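Local coordinates for protein Co-type Nitrile Hydratase beta subunit (Pseudomonas putida, PDB 3QYH) that probably forms, with its alpha-subunit partner, the cobalt-type nitrile hydratase that hydrates nitriles to amides, at residues G44-D49 / H74-L79; D135-L140 / Y186-T191; V193-Q198 / D205-D210. All coordinates share one frame; numbering follows the deposited sequence.

Interaction 1: G44-D49 / H74-L79; sequences GNFNLD and HVFENL
Phe46 and Leu79 mark the nearest approach of the two backbones, their CA atoms lying 7.9 Å apart. Segment 44-49 leaves one helix at Gly44, where a positive phi of 75° accompanies a Schellman motif, and enters the next at the N-cap Asn47. Between those two residues the chain projects Phe46 at segment 74-79, which is helical throughout. Leu79 CD2 sits over one face of the Phe46 ring, 4.1 Å from the centroid and 28° off the normal, a CH-pi contact; the nearest ring atom is Phe46 CG, 3.7 Å from Leu79 CD2. In Leu79, chi1 (-176°) swings CG away from the backbone N, and chi2 then sets CD2 over the ring. This is packing among helices of the N-terminal region: Phe46 also touches Leu41 of helix 28-43 and Phe51 of helix 48-56, so the connection between those two helices is pinned to helix 68-82. At its far end, Phe46 CZ meets Phe76 CE2 at 4.0 Å, at the edge of the Phe76 ring, the side chains crossing at about a right angle. An alanine in place of Phe46 is likely to leave Leu79 CD2 and the Phe76 edge facing a gap.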
# COMPACT_ATOMS: atom_id res chain seq x y z
N GLY B 44 -19.80 2.58 -6.00
CA GLY B 44 -19.63 1.46 -6.91
C GLY B 44 -19.32 1.91 -8.34
O GLY B 44 -19.60 1.21 -9.31
N ASN B 45 -18.75 3.10 -8.50
CA ASN B 45 -18.43 3.56 -9.85
C ASN B 45 -17.32 2.74 -10.52
O ASN B 45 -17.25 2.68 -11.75
CB ASN B 45 -18.03 5.03 -9.85
CG ASN B 45 -19.14 5.96 -9.39
OD1 ASN B 45 -18.86 6.93 -8.69
ND2 ASN B 45 -20.39 5.71 -9.83
N PHE B 46 -16.44 2.16 -9.72
CA PHE B 46 -15.40 1.26 -10.21
C PHE B 46 -14.91 0.51 -8.99
O PHE B 46 -15.24 0.90 -7.88
CB PHE B 46 -14.27 2.02 -10.91
CG PHE B 46 -13.72 3.19 -10.10
CD1 PHE B 46 -12.88 2.98 -9.03
CD2 PHE B 46 -14.08 4.49 -10.41
CE1 PHE B 46 -12.38 4.06 -8.28
CE2 PHE B 46 -13.60 5.57 -9.67
CZ PHE B 46 -12.74 5.36 -8.61
N ASN B 47 -14.18 -0.59 -9.19
CA ASN B 47 -13.57 -1.28 -8.06
C ASN B 47 -12.09 -0.94 -7.96
O ASN B 47 -11.55 -0.26 -8.82
CB ASN B 47 -13.85 -2.79 -8.09
CG ASN B 47 -13.16 -3.50 -9.25
OD1 ASN B 47 -12.02 -3.20 -9.60
ND2 ASN B 47 -13.85 -4.48 -9.85
N LEU B 48 -11.43 -1.40 -6.90
CA LEU B 48 -10.07 -0.98 -6.62
C LEU B 48 -9.10 -1.57 -7.65
O LEU B 48 -8.09 -0.96 -7.97
CB LEU B 48 -9.68 -1.39 -5.20
CG LEU B 48 -8.39 -0.78 -4.66
CD1 LEU B 48 -8.49 0.74 -4.66
CD2 LEU B 48 -8.14 -1.31 -3.24
N ASP B 49 -9.40 -2.76 -8.15
CA ASP B 49 -8.53 -3.37 -9.15
C ASP B 49 -8.56 -2.56 -10.44
O ASP B 49 -7.51 -2.35 -11.07
CB ASP B 49 -8.91 -4.84 -9.40
CG ASP B 49 -8.96 -5.66 -8.10
OD1 ASP B 49 -10.06 -6.07 -7.70
OD2 ASP B 49 -7.89 -5.86 -7.48
N HIS B 74 -5.93 11.52 -12.43
CA HIS B 74 -5.98 10.93 -13.77
C HIS B 74 -7.03 9.84 -13.83
O HIS B 74 -7.81 9.79 -14.79
CB HIS B 74 -4.61 10.36 -14.21
CG HIS B 74 -4.70 9.45 -15.41
ND1 HIS B 74 -4.48 9.90 -16.70
CD2 HIS B 74 -5.04 8.14 -15.52
CE1 HIS B 74 -4.65 8.90 -17.54
NE2 HIS B 74 -4.99 7.82 -16.85
N VAL B 75 -7.06 8.97 -12.82
CA VAL B 75 -8.03 7.88 -12.82
C VAL B 75 -9.45 8.46 -12.83
O VAL B 75 -10.29 8.01 -13.60
CB VAL B 75 -7.87 6.95 -11.59
CG1 VAL B 75 -8.94 5.88 -11.60
CG2 VAL B 75 -6.49 6.33 -11.58
N PHE B 76 -9.71 9.45 -11.98
CA PHE B 76 -11.06 9.98 -11.89
C PHE B 76 -11.50 10.58 -13.24
O PHE B 76 -12.63 10.41 -13.67
CB PHE B 76 -11.16 11.02 -10.76
CG PHE B 76 -10.75 10.48 -9.40
CD1 PHE B 76 -10.19 11.33 -8.44
CD2 PHE B 76 -10.90 9.14 -9.10
CE1 PHE B 76 -9.81 10.84 -7.19
CE2 PHE B 76 -10.51 8.64 -7.85
CZ PHE B 76 -9.95 9.49 -6.90
N GLU B 77 -10.57 11.26 -13.91
CA GLU B 77 -10.89 11.92 -15.18
C GLU B 77 -11.06 10.97 -16.35
O GLU B 77 -11.69 11.32 -17.35
CB GLU B 77 -9.83 12.96 -15.53
CG GLU B 77 -9.82 14.19 -14.60
CD GLU B 77 -8.70 15.16 -14.95
OE1 GLU B 77 -7.70 14.70 -15.54
OE2 GLU B 77 -8.81 16.36 -14.65
N ASN B 78 -10.52 9.76 -16.24
CA ASN B 78 -10.47 8.84 -17.35
C ASN B 78 -11.28 7.58 -17.12
O ASN B 78 -12.10 7.21 -17.97
CB ASN B 78 -9.03 8.51 -17.72
CG ASN B 78 -8.34 9.68 -18.40
OD1 ASN B 78 -8.52 9.90 -19.59
ND2 ASN B 78 -7.58 10.45 -17.64
N LEU B 79 -11.08 6.92 -15.98
CA LEU B 79 -11.83 5.70 -15.68
C LEU B 79 -13.34 5.99 -15.57
O LEU B 79 -14.19 5.18 -15.97
CB LEU B 79 -11.29 5.03 -14.42
CG LEU B 79 -11.89 3.69 -14.01
CD1 LEU B 79 -11.74 2.71 -15.16
CD2 LEU B 79 -11.18 3.16 -12.75

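Interaction 2: D135-L140 / Y186-T191; sequences DKVRVL and YTVSFT
Val137 and Val188 touch through one methyl each in the interior of the small beta structure of the C-terminal region, whose sequence family belongs to the SH3 clan. Strands 136-139 and 183-191 are not neighbours in its antiparallel sheet: strand 158-168 runs between them, and the closest CA atoms, those of Val137 and Val188, are 8.2 Å apart. That the two strands still meet through side chains is consistent with a strongly curved sheet, as in SH3-like barrels.

The contacts across the segments are apolar and of two kinds. The first is aliphatic: Val137 CG2 meets Val188 CG1 at 4.0 Å, one methyl against one methyl, with the side chains crossing at a slant.

The second is methyl against aromatic ring. Val139 directs CG2, set beside its backbone N by a chi1 of 179°, to the rim of Phe190, near the ring plane, so the approach is edge-on and the side chains cross at about a right angle. Leu211 and Leu216 also touch Val139, while Val209 packs on Phe190, which places both residues in the same hydrophobic core. All four touching residues are buried. The methyl abuts the ring's outer corner: Val139 CG2 lies 3.6 Å from Phe190 CZ and 4.1 Å from Phe190 CE2.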
# COMPACT_ATOMS: atom_id res chain seq x y z
N ASP B 135 6.50 -25.83 0.54
CA ASP B 135 6.60 -26.24 -0.86
C ASP B 135 7.51 -25.29 -1.65
O ASP B 135 7.48 -24.07 -1.44
CB ASP B 135 5.23 -26.25 -1.51
CG ASP B 135 4.49 -27.55 -1.29
OD1 ASP B 135 5.11 -28.49 -0.79
OD2 ASP B 135 3.29 -27.62 -1.62
N LYS B 136 8.32 -25.84 -2.54
CA LYS B 136 9.10 -25.01 -3.46
C LYS B 136 8.22 -24.76 -4.66
O LYS B 136 7.62 -25.69 -5.20
CB LYS B 136 10.39 -25.71 -3.90
CG LYS B 136 11.32 -26.11 -2.76
CD LYS B 136 11.87 -24.90 -2.01
CE LYS B 136 12.84 -24.10 -2.85
NZ LYS B 136 14.08 -24.87 -3.17
N VAL B 137 8.11 -23.51 -5.08
CA VAL B 137 7.28 -23.16 -6.22
C VAL B 137 8.05 -22.28 -7.19
O VAL B 137 8.99 -21.59 -6.81
CB VAL B 137 5.99 -22.42 -5.80
CG1 VAL B 137 5.04 -23.36 -5.01
CG2 VAL B 137 6.32 -21.19 -4.98
N ARG B 138 7.66 -22.32 -8.46
CA ARG B 138 8.21 -21.39 -9.44
C ARG B 138 7.09 -20.49 -9.95
O ARG B 138 5.98 -20.94 -10.21
CB ARG B 138 8.87 -22.14 -10.61
CG ARG B 138 9.69 -21.24 -11.53
CD ARG B 138 10.21 -21.98 -12.77
NE ARG B 138 11.06 -23.11 -12.42
CZ ARG B 138 12.37 -23.03 -12.23
NH1 ARG B 138 12.99 -21.86 -12.34
NH2 ARG B 138 13.07 -24.11 -11.92
N VAL B 139 7.39 -19.21 -10.08
CA VAL B 139 6.43 -18.25 -10.61
C VAL B 139 6.36 -18.41 -12.12
O VAL B 139 7.39 -18.41 -12.79
CB VAL B 139 6.83 -16.80 -10.28
CG1 VAL B 139 5.81 -15.81 -10.85
CG2 VAL B 139 6.97 -16.64 -8.75
N LEU B 140 5.15 -18.56 -12.65
CA LEU B 140 4.98 -18.75 -14.08
C LEU B 140 5.44 -17.53 -14.86
O LEU B 140 5.26 -16.38 -14.44
CB LEU B 140 3.52 -19.08 -14.42
CG LEU B 140 2.97 -20.38 -13.82
CD1 LEU B 140 1.51 -20.56 -14.16
CD2 LEU B 140 3.78 -21.57 -14.32
N TYR B 186 -0.55 -16.80 -1.31
CA TYR B 186 0.53 -17.26 -0.45
C TYR B 186 1.59 -16.18 -0.36
O TYR B 186 1.82 -15.46 -1.34
CB TYR B 186 1.20 -18.51 -1.04
CG TYR B 186 0.26 -19.64 -1.45
CD1 TYR B 186 -0.28 -19.68 -2.73
CD2 TYR B 186 -0.05 -20.67 -0.57
CE1 TYR B 186 -1.14 -20.71 -3.11
CE2 TYR B 186 -0.89 -21.70 -0.94
CZ TYR B 186 -1.43 -21.72 -2.20
OH TYR B 186 -2.27 -22.73 -2.59
N THR B 187 2.24 -16.05 0.78
CA THR B 187 3.54 -15.36 0.78
C THR B 187 4.63 -16.34 0.36
O THR B 187 4.74 -17.44 0.92
CB THR B 187 3.91 -14.76 2.15
OG1 THR B 187 2.93 -13.80 2.53
CG2 THR B 187 5.28 -14.06 2.06
N VAL B 188 5.41 -15.95 -0.64
CA VAL B 188 6.47 -16.80 -1.15
C VAL B 188 7.80 -16.12 -0.90
O VAL B 188 7.95 -14.94 -1.18
CB VAL B 188 6.32 -17.03 -2.65
CG1 VAL B 188 7.50 -17.86 -3.19
CG2 VAL B 188 4.99 -17.71 -2.96
N SER B 189 8.78 -16.87 -0.37
CA SER B 189 10.07 -16.30 -0.01
C SER B 189 11.13 -16.65 -1.07
O SER B 189 11.27 -17.80 -1.46
CB SER B 189 10.51 -16.80 1.37
OG SER B 189 11.78 -16.32 1.72
N PHE B 190 11.85 -15.64 -1.54
CA PHE B 190 12.89 -15.79 -2.56
C PHE B 190 14.20 -15.34 -1.96
O PHE B 190 14.24 -14.33 -1.27
CB PHE B 190 12.60 -14.90 -3.77
CG PHE B 190 11.32 -15.22 -4.47
CD1 PHE B 190 10.15 -14.54 -4.15
CD2 PHE B 190 11.28 -16.16 -5.49
CE1 PHE B 190 8.95 -14.82 -4.80
CE2 PHE B 190 10.08 -16.46 -6.14
CZ PHE B 190 8.92 -15.78 -5.81
N THR B 191 15.29 -16.05 -2.24
CA THR B 191 16.59 -15.57 -1.79
C THR B 191 17.05 -14.44 -2.68
O THR B 191 16.68 -14.37 -3.85
CB THR B 191 17.69 -16.66 -1.87
OG1 THR B 191 17.84 -17.05 -3.25
CG2 THR B 191 17.31 -17.88 -1.04

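Interaction 3: V193-Q198 / D205-D210; sequences VELWGQ and DTIRVD
Leu195 lays its CD1 methyl along the side chain of Ile207, close to all four of that residue's side-chain carbons. The distances are nearly even: Leu195 CD1 is 3.6 Å from Ile207 CB and likewise 3.6 Å from Ile207 CG1. Leu195 CD1 is also 3.7 Å from Ile207 CD1 and 4.0 Å from Ile207 CG2. One methyl thus rests against the whole branched side chain instead of touching a single tip. The torsions explain the reach: chi2 of Leu195 is -177°, which extends CD1 away from the helix backbone, whereas Ile207 is folded at chi2 78°, bringing its CD1 round to the same methyl. Both residues are buried, and the nearest CA atoms of the two segments, those of Leu195 and Ile207, are still 8.4 Å apart, so side chains alone close the distance.

Trp196 adds a looser flank. Its NE1 lies 4.2 Å from Ile207 CD1, an oblique approach of the methyl to the indole, and Leu195 CB sits above one face of the same ring, toward its rim. The N-H itself is engaged by a backbone of the neighbouring protein chain. Residues Thr206 to Val209 pair in parallel with a strand of that chain as well, so the sheet continues across the interface.

Gly197 is the first residue to leave helical angles, with a positive phi of 90°; its N still bonds to Val193 O at 2.8 Å. The arrangement is a short helix that follows strand 183-191 in the chain and precedes strand 206-212, packed against the latter at the subunit-facing border of the SH3-clan region.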
# COMPACT_ATOMS: atom_id res chain seq x y z
N VAL B 193 19.91 -14.12 -3.99
CA VAL B 193 20.67 -14.67 -5.12
C VAL B 193 19.75 -15.16 -6.22
O VAL B 193 20.01 -14.95 -7.39
CB VAL B 193 21.64 -15.80 -4.68
CG1 VAL B 193 22.33 -16.42 -5.88
CG2 VAL B 193 22.68 -15.24 -3.73
N GLU B 194 18.66 -15.80 -5.85
CA GLU B 194 17.71 -16.26 -6.85
C GLU B 194 17.15 -15.09 -7.66
O GLU B 194 17.01 -15.18 -8.88
CB GLU B 194 16.55 -17.03 -6.20
CG GLU B 194 15.43 -17.38 -7.18
CD GLU B 194 15.80 -18.55 -8.12
OE1 GLU B 194 16.85 -19.19 -7.93
OE2 GLU B 194 15.03 -18.83 -9.05
N LEU B 195 16.80 -14.00 -6.99
CA LEU B 195 16.22 -12.87 -7.73
C LEU B 195 17.23 -12.10 -8.57
O LEU B 195 16.95 -11.75 -9.69
CB LEU B 195 15.48 -11.91 -6.81
CG LEU B 195 14.32 -12.46 -5.99
CD1 LEU B 195 13.73 -11.30 -5.23
CD2 LEU B 195 13.28 -13.13 -6.88
N TRP B 196 18.41 -11.83 -8.02
CA TRP B 196 19.32 -10.84 -8.58
C TRP B 196 20.67 -11.38 -9.05
O TRP B 196 21.44 -10.64 -9.63
CB TRP B 196 19.55 -9.70 -7.58
CG TRP B 196 18.26 -9.20 -6.97
CD1 TRP B 196 17.90 -9.26 -5.64
CD2 TRP B 196 17.16 -8.59 -7.66
NE1 TRP B 196 16.65 -8.71 -5.47
CE2 TRP B 196 16.17 -8.31 -6.69
CE3 TRP B 196 16.91 -8.26 -9.00
CZ2 TRP B 196 14.95 -7.70 -7.03
CZ3 TRP B 196 15.70 -7.66 -9.33
CH2 TRP B 196 14.73 -7.39 -8.35
N GLY B 197 20.93 -12.66 -8.80
CA GLY B 197 22.18 -13.28 -9.22
C GLY B 197 23.30 -13.19 -8.20
O GLY B 197 23.18 -12.49 -7.19
N GLN B 198 24.40 -13.87 -8.46
CA GLN B 198 25.51 -13.97 -7.51
C GLN B 198 26.10 -12.62 -7.11
O GLN B 198 26.36 -12.36 -5.93
CB GLN B 198 26.62 -14.86 -8.09
N ASP B 205 19.94 -11.96 2.81
CA ASP B 205 18.67 -11.29 2.51
C ASP B 205 17.63 -12.06 1.69
O ASP B 205 17.95 -12.81 0.77
CB ASP B 205 18.96 -9.92 1.93
CG ASP B 205 19.84 -9.11 2.86
OD1 ASP B 205 20.04 -9.55 4.03
OD2 ASP B 205 20.35 -8.06 2.43
N THR B 206 16.36 -11.90 2.08
CA THR B 206 15.26 -12.56 1.40
C THR B 206 14.16 -11.56 1.07
O THR B 206 14.01 -10.52 1.73
CB THR B 206 14.68 -13.76 2.21
OG1 THR B 206 14.12 -13.29 3.44
CG2 THR B 206 15.76 -14.78 2.52
N ILE B 207 13.40 -11.89 0.02
CA ILE B 207 12.33 -11.04 -0.46
C ILE B 207 11.08 -11.87 -0.45
O ILE B 207 11.05 -12.96 -1.03
CB ILE B 207 12.59 -10.55 -1.91
CG1 ILE B 207 13.84 -9.68 -1.98
CG2 ILE B 207 11.39 -9.74 -2.41
CD1 ILE B 207 15.17 -10.48 -1.95
N ARG B 208 10.06 -11.39 0.25
CA ARG B 208 8.79 -12.09 0.31
C ARG B 208 7.80 -11.36 -0.59
O ARG B 208 7.76 -10.13 -0.60
CB ARG B 208 8.31 -12.21 1.76
CG ARG B 208 9.14 -13.26 2.53
CD ARG B 208 8.81 -13.39 4.01
NE ARG B 208 9.63 -14.46 4.59
CZ ARG B 208 9.27 -15.22 5.61
NH1 ARG B 208 8.09 -15.03 6.20
NH2 ARG B 208 10.09 -16.17 6.04
N VAL B 209 7.02 -12.13 -1.34
CA VAL B 209 6.04 -11.56 -2.26
C VAL B 209 4.73 -12.32 -2.14
O VAL B 209 4.73 -13.55 -2.02
CB VAL B 209 6.55 -11.66 -3.74
CG1 VAL B 209 5.65 -10.87 -4.68
CG2 VAL B 209 8.01 -11.18 -3.85
N ASP B 210 3.60 -11.62 -2.20
CA ASP B 210 2.32 -12.30 -2.11
C ASP B 210 1.74 -12.63 -3.49
O ASP B 210 1.51 -11.75 -4.32
CB ASP B 210 1.32 -11.49 -1.27
CG ASP B 210 1.80 -11.32 0.17
OD1 ASP B 210 1.25 -10.45 0.88
OD2 ASP B 210 2.72 -12.06 0.58

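All three contacts are made by apolar side chains and have buried residues at their centres, but their settings differ. Interaction 1 belongs to the helical N-terminal region, on the opposite side of the chain's centre from the other two; its centre is 32 Å from that of interaction 2 and 33 Å from that of interaction 3. Interactions 2 and 3 share one sheet, with centres 10 Å apart. Strands 183-191 and 206-212 are neighbours in it, joined by Phe190 N to Ile207 O at 2.8 Å, probably a hydrogen bond. Interaction 2 joins non-neighbouring strands across the core. Interactions 1 and 3 both border the other protein chain, but only interaction 3 has a strand that extends the sheet into it.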